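Local coordinates for protein beta-N-acetylhexosaminidase (Streptomyces plicatus, PDB 1JAK) that cleaves terminal, non-reducing N-acetylhexosamine residues from glycosides as a family 20 beta-N-acetylhexosaminidase, using substrate-assisted catalysis, at residues Arg178-Arg182 / Pro455-Asp459; Val418-Arg422 / Tyr504-Val509. One frame throughout, in Å; residues are numbered along the deposited sequence.

How the contacts relate
The two contacts illustrate how helices on the outside of a barrel, and the chain end beyond it, are fastened through charged and polar side chains. Contact 1 joins helices 173-184 and 455-462, which follow the neighbouring strands 159-165 and 440-447 of the (β/α)8 catalytic domain. Contact 2 lies farther from the centre of the chain, where the segment after helix 493-499 meets the start of helix 420-424. Along the chain the segments alternate: 178-182, 418-422, 455-459, then 504-509. The contact centres are 19 Å apart, and the nearest atoms about 6 Å, without touching. Thus one contact ties the helix after the first barrel strand to the short helix after the eighth, while the other fastens the C-terminal tail to the connection between strands 389-392 and 440-447.

Contact 1 (Arg178-Arg182 / Pro455-Asp459); sequences RYIDR and PDQLD
The extended Arg178 side chain (chi1-chi3 t) lays one face of its guanidinium over Pro455, with Arg178 CZ 3.3 Å from Pro455 CB. Both segments are helical (Arg182 N to Arg178 O and Asp459 N to Pro455 O, 3.1 Å each) and nearly parallel, axes 11.3 Å apart at closest approach, crossing at -21°. At the guanidinium edge, Arg178 NH2 forms salt-bridged hydrogen bonds to Asp456 OD1 (2.9 Å) and Asp459 OD2 (2.8 Å). One turn on, Arg182 (chi1, chi2 m) grips Asp459 bidentately, NE to OD1 and NH2 to OD2, each 2.9 Å, completing a four-residue salt-bridge network. One water accepts from Arg178 NE (2.9 Å) and donates to Pro455 O (2.9 Å) and Asp459 OD1 (2.8 Å); a second links Arg178 NH1 (3.1 Å) to Asp456 OD1 (2.7 Å). Tyr179 and Leu458 rest on Leu447 of strand 440-447. The helices follow the adjacent first and eighth strands of a TIM barrel, where it closes. Two arginines balanced by two aspartates imply a seam of little net charge.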
loop_
_atom_site.group_PDB
_atom_site.type_symbol
_atom_site.label_atom_id
_atom_site.label_comp_id
_atom_site.label_asym_id
_atom_site.label_seq_id
_atom_site.Cartn_x
_atom_site.Cartn_y
_atom_site.Cartn_z
ATOM N N ARG A 178 -5.992 4.407 9.810
ATOM C CA ARG A 178 -5.813 3.107 10.438
ATOM C C ARG A 178 -5.180 2.131 9.446
ATOM O O ARG A 178 -4.246 1.408 9.791
ATOM C CB ARG A 178 -7.162 2.565 10.932
ATOM C CG ARG A 178 -7.143 1.089 11.316
ATOM C CD ARG A 178 -8.429 0.685 12.027
ATOM N NE ARG A 178 -8.674 -0.754 11.967
ATOM C CZ ARG A 178 -9.567 -1.394 12.718
ATOM N NH1 ARG A 178 -10.301 -0.722 13.600
ATOM N NH2 ARG A 178 -9.738 -2.704 12.582
ATOM N N TYR A 179 -5.673 2.119 8.208
ATOM C CA TYR A 179 -5.110 1.208 7.215
ATOM C C TYR A 179 -3.675 1.617 6.883
ATOM O O TYR A 179 -2.815 0.769 6.644
ATOM C CB TYR A 179 -5.964 1.184 5.944
ATOM C CG TYR A 179 -5.694 -0.041 5.099
ATOM C CD1 TYR A 179 -6.047 -1.311 5.556
ATOM C CD2 TYR A 179 -5.034 0.060 3.876
ATOM C CE1 TYR A 179 -5.743 -2.456 4.818
ATOM C CE2 TYR A 179 -4.724 -1.082 3.127
ATOM C CZ TYR A 179 -5.081 -2.333 3.609
ATOM O OH TYR A 179 -4.768 -3.467 2.893
ATOM N N ILE A 180 -3.422 2.922 6.864
ATOM C CA ILE A 180 -2.080 3.427 6.597
ATOM C C ILE A 180 -1.132 2.857 7.651
ATOM O O ILE A 180 -0.034 2.401 7.331
ATOM C CB ILE A 180 -2.057 4.978 6.643
ATOM C CG1 ILE A 180 -2.600 5.529 5.323
ATOM C CG2 ILE A 180 -0.640 5.490 6.925
ATOM C CD1 ILE A 180 -2.867 7.022 5.332
ATOM N N ASP A 181 -1.559 2.867 8.910
ATOM C CA ASP A 181 -0.702 2.337 9.960
ATOM C C ASP A 181 -0.481 0.835 9.801
ATOM O O ASP A 181 0.592 0.328 10.128
ATOM C CB ASP A 181 -1.274 2.679 11.337
ATOM C CG ASP A 181 -1.237 4.174 11.615
ATOM O OD1 ASP A 181 -0.302 4.840 11.124
ATOM O OD2 ASP A 181 -2.124 4.681 12.327
ATOM N N ARG A 182 -1.479 0.123 9.283
ATOM C CA ARG A 182 -1.335 -1.312 9.069
ATOM C C ARG A 182 -0.227 -1.576 8.051
ATOM O O ARG A 182 0.631 -2.435 8.263
ATOM C CB ARG A 182 -2.632 -1.928 8.525
ATOM C CG ARG A 182 -3.841 -1.853 9.449
ATOM C CD ARG A 182 -3.649 -2.674 10.721
ATOM N NE ARG A 182 -4.924 -2.926 11.389
ATOM C CZ ARG A 182 -5.225 -2.538 12.626
ATOM N NH1 ARG A 182 -4.342 -1.867 13.356
ATOM N NH2 ARG A 182 -6.413 -2.833 13.139
ATOM N N PRO A 455 -13.552 -1.595 9.096
ATOM C CA PRO A 455 -12.118 -1.790 9.333
ATOM C C PRO A 455 -11.688 -3.197 9.728
ATOM O O PRO A 455 -10.624 -3.654 9.318
ATOM C CB PRO A 455 -11.808 -0.763 10.416
ATOM C CG PRO A 455 -12.739 0.350 10.075
ATOM C CD PRO A 455 -14.029 -0.385 9.791
ATOM N N ASP A 456 -12.501 -3.879 10.529
ATOM C CA ASP A 456 -12.153 -5.232 10.952
ATOM C C ASP A 456 -12.181 -6.207 9.778
ATOM O O ASP A 456 -11.381 -7.143 9.721
ATOM C CB ASP A 456 -13.097 -5.719 12.054
ATOM C CG ASP A 456 -12.950 -4.924 13.341
ATOM O OD1 ASP A 456 -11.866 -4.344 13.563
ATOM O OD2 ASP A 456 -13.912 -4.894 14.137
ATOM N N GLN A 457 -13.105 -5.996 8.846
ATOM C CA GLN A 457 -13.194 -6.864 7.677
ATOM C C GLN A 457 -11.993 -6.604 6.772
ATOM O O GLN A 457 -11.472 -7.524 6.135
ATOM C CB GLN A 457 -14.503 -6.612 6.923
ATOM C CG GLN A 457 -15.737 -6.913 7.762
ATOM C CD GLN A 457 -17.027 -6.737 6.992
ATOM O OE1 GLN A 457 -17.144 -5.842 6.159
ATOM N NE2 GLN A 457 -18.012 -7.582 7.281
ATOM N N LEU A 458 -11.550 -5.352 6.714
ATOM C CA LEU A 458 -10.378 -5.028 5.911
ATOM C C LEU A 458 -9.189 -5.813 6.466
ATOM O O LEU A 458 -8.409 -6.390 5.709
ATOM C CB LEU A 458 -10.066 -3.532 5.967
ATOM C CG LEU A 458 -11.094 -2.571 5.367
ATOM C CD1 LEU A 458 -10.566 -1.147 5.484
ATOM C CD2 LEU A 458 -11.354 -2.927 3.909
ATOM N N ASP A 459 -9.055 -5.839 7.791
ATOM C CA ASP A 459 -7.946 -6.562 8.417
ATOM C C ASP A 459 -7.965 -8.056 8.106
ATOM O O ASP A 459 -6.934 -8.641 7.770
ATOM C CB ASP A 459 -7.957 -6.393 9.947
ATOM C CG ASP A 459 -7.520 -5.010 10.399
ATOM O OD1 ASP A 459 -6.729 -4.358 9.686
ATOM O OD2 ASP A 459 -7.960 -4.581 11.489
HETATM O O HOH W 1 -8.244 -1.991 9.332
HETATM O O HOH W 2 -11.343 -2.757 15.676
#

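Contact 2 (Val418-Arg422 / Tyr504-Val509); sequences VEVQR and YRSPQV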
loop_
_atom_site.group_PDB
_atom_site.type_symbol
_atom_site.label_atom_id
_atom_site.label_comp_id
_atom_site.label_asym_id
_atom_site.label_seq_id
_atom_site.Cartn_x
_atom_site.Cartn_y
_atom_site.Cartn_z
ATOM N N VAL A 418 -6.891 -17.918 -3.295
ATOM C CA VAL A 418 -5.512 -17.516 -3.082
ATOM C C VAL A 418 -5.090 -17.661 -1.629
ATOM O O VAL A 418 -5.321 -16.768 -0.813
ATOM C CB VAL A 418 -5.306 -16.050 -3.536
ATOM C CG1 VAL A 418 -3.846 -15.640 -3.368
ATOM C CG2 VAL A 418 -5.736 -15.897 -4.995
ATOM N N GLU A 419 -4.490 -18.803 -1.304
ATOM C CA GLU A 419 -4.015 -19.035 0.052
ATOM C C GLU A 419 -2.729 -18.249 0.272
ATOM O O GLU A 419 -2.193 -17.628 -0.648
ATOM C CB GLU A 419 -3.774 -20.526 0.308
ATOM C CG GLU A 419 -4.878 -21.206 1.125
ATOM C CD GLU A 419 -4.827 -20.868 2.614
ATOM O OE1 GLU A 419 -4.000 -20.023 3.017
ATOM O OE2 GLU A 419 -5.619 -21.455 3.385
ATOM N N VAL A 420 -2.238 -18.286 1.500
ATOM C CA VAL A 420 -1.037 -17.552 1.859
ATOM C C VAL A 420 0.202 -17.922 1.045
ATOM O O VAL A 420 0.929 -17.040 0.594
ATOM C CB VAL A 420 -0.746 -17.718 3.358
ATOM C CG1 VAL A 420 0.455 -16.870 3.758
ATOM C CG2 VAL A 420 -1.977 -17.309 4.157
ATOM N N GLN A 421 0.448 -19.211 0.837
ATOM C CA GLN A 421 1.627 -19.588 0.068
ATOM C C GLN A 421 1.570 -19.076 -1.366
ATOM O O GLN A 421 2.551 -18.538 -1.872
ATOM C CB GLN A 421 1.841 -21.108 0.062
ATOM C CG GLN A 421 3.058 -21.507 -0.772
ATOM C CD GLN A 421 3.438 -22.972 -0.650
ATOM O OE1 GLN A 421 2.753 -23.760 0.004
ATOM N NE2 GLN A 421 4.540 -23.343 -1.289
ATOM N N ARG A 422 0.424 -19.226 -2.023
ATOM C CA ARG A 422 0.306 -18.761 -3.402
ATOM C C ARG A 422 0.589 -17.264 -3.521
ATOM O O ARG A 422 1.244 -16.815 -4.460
ATOM C CB ARG A 422 -1.091 -19.054 -3.964
ATOM C CG ARG A 422 -1.230 -18.663 -5.437
ATOM C CD ARG A 422 -2.631 -18.904 -5.975
ATOM N NE ARG A 422 -2.710 -18.632 -7.410
ATOM C CZ ARG A 422 -2.193 -19.416 -8.352
ATOM N NH1 ARG A 422 -1.555 -20.532 -8.016
ATOM N NH2 ARG A 422 -2.311 -19.085 -9.631
ATOM N N TYR A 504 -6.680 -14.058 9.077
ATOM C CA TYR A 504 -7.054 -15.416 8.718
ATOM C C TYR A 504 -5.968 -16.377 9.195
ATOM O O TYR A 504 -4.812 -16.275 8.781
ATOM C CB TYR A 504 -7.212 -15.512 7.199
ATOM C CG TYR A 504 -7.291 -16.919 6.654
ATOM C CD1 TYR A 504 -8.340 -17.769 7.006
ATOM C CD2 TYR A 504 -6.332 -17.390 5.756
ATOM C CE1 TYR A 504 -8.433 -19.056 6.475
ATOM C CE2 TYR A 504 -6.418 -18.677 5.218
ATOM C CZ TYR A 504 -7.471 -19.501 5.582
ATOM O OH TYR A 504 -7.563 -20.769 5.047
ATOM N N ARG A 505 -6.342 -17.303 10.072
ATOM C CA ARG A 505 -5.392 -18.278 10.595
ATOM C C ARG A 505 -5.222 -19.432 9.613
ATOM O O ARG A 505 -5.706 -20.545 9.836
ATOM C CB ARG A 505 -5.863 -18.798 11.955
ATOM C CG ARG A 505 -5.795 -17.758 13.070
ATOM C CD ARG A 505 -6.293 -18.340 14.384
ATOM N NE ARG A 505 -5.521 -19.515 14.776
ATOM C CZ ARG A 505 -4.352 -19.473 15.407
ATOM N NH1 ARG A 505 -3.809 -18.305 15.732
ATOM N NH2 ARG A 505 -3.719 -20.601 15.706
ATOM N N SER A 506 -4.522 -19.149 8.523
ATOM C CA SER A 506 -4.282 -20.136 7.482
ATOM C C SER A 506 -3.658 -21.422 7.997
ATOM O O SER A 506 -2.708 -21.396 8.776
ATOM C CB SER A 506 -3.371 -19.553 6.405
ATOM O OG SER A 506 -3.019 -20.550 5.463
ATOM N N PRO A 507 -4.186 -22.573 7.558
ATOM C CA PRO A 507 -3.633 -23.853 8.006
ATOM C C PRO A 507 -2.232 -24.100 7.438
ATOM O O PRO A 507 -1.529 -25.011 7.881
ATOM C CB PRO A 507 -4.665 -24.866 7.507
ATOM C CG PRO A 507 -5.200 -24.213 6.266
ATOM C CD PRO A 507 -5.367 -22.777 6.700
ATOM N N GLN A 508 -1.831 -23.285 6.464
ATOM C CA GLN A 508 -0.511 -23.422 5.843
ATOM C C GLN A 508 0.586 -22.815 6.711
ATOM O O GLN A 508 1.772 -23.042 6.473
ATOM C CB GLN A 508 -0.467 -22.717 4.483
ATOM C CG GLN A 508 -1.544 -23.113 3.488
ATOM C CD GLN A 508 -1.343 -22.427 2.148
ATOM O OE1 GLN A 508 -0.956 -21.260 2.095
ATOM N NE2 GLN A 508 -1.613 -23.146 1.060
ATOM N N VAL A 509 0.185 -22.039 7.710
ATOM C CA VAL A 509 1.129 -21.359 8.592
ATOM C C VAL A 509 1.111 -21.935 10.008
ATOM O O VAL A 509 0.052 -22.069 10.614
ATOM C CB VAL A 509 0.796 -19.853 8.657
ATOM C CG1 VAL A 509 1.799 -19.126 9.536
ATOM C CG2 VAL A 509 0.782 -19.267 7.250
HETATM O O HOH W 3 -1.293 -21.922 -1.835
#
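Segment 504-509 shows how an irregular tail can dock on the first turn of a helix through a few polar groups. It begins with Tyr504, whose OH donates to Glu419 OE2 at 2.6 Å, the carboxylate oxygen lying at the edge of the ring; the ring also stacks on Tyr404. At Arg505 the CA-to-CB bond points away from 418-422, and the residue centres an inverse gamma turn; Ser506 then meets the same carboxylate. Ser506 OG donates to Glu419 OE1 (2.7 Å) and accepts from Gln508 N (3.1 Å), forming an ST turn, while Ser506 CB packs 3.5 Å from Val420 CG2. Glu419 holds the N-cap position, and its OE1 also accepts from Val420 N (2.9 Å), so one carboxylate both engages the helix start and anchors the tail. Pro507 follows in a type I turn closed by Val509 N to Ser506 O (3.1 Å), with Pro507 CD 3.6 Å from Glu419 OE2. Gln508 reaches across: OE1 accepts from Gln421 N at 2.8 Å, serving the helix's first turn, and NE2 shares a water with Arg422 N, weakly on the Arg422 side. Val509 ends the segment with an apolar touch, CG2 to Val420 CG1 at 4.2 Å. Helix 482-490 packs against this pair, Trp482 and Leu489 on Val420 and Ala490 on Val509, while helix 420-424 lies in the connection between strands 389-392 and 440-447.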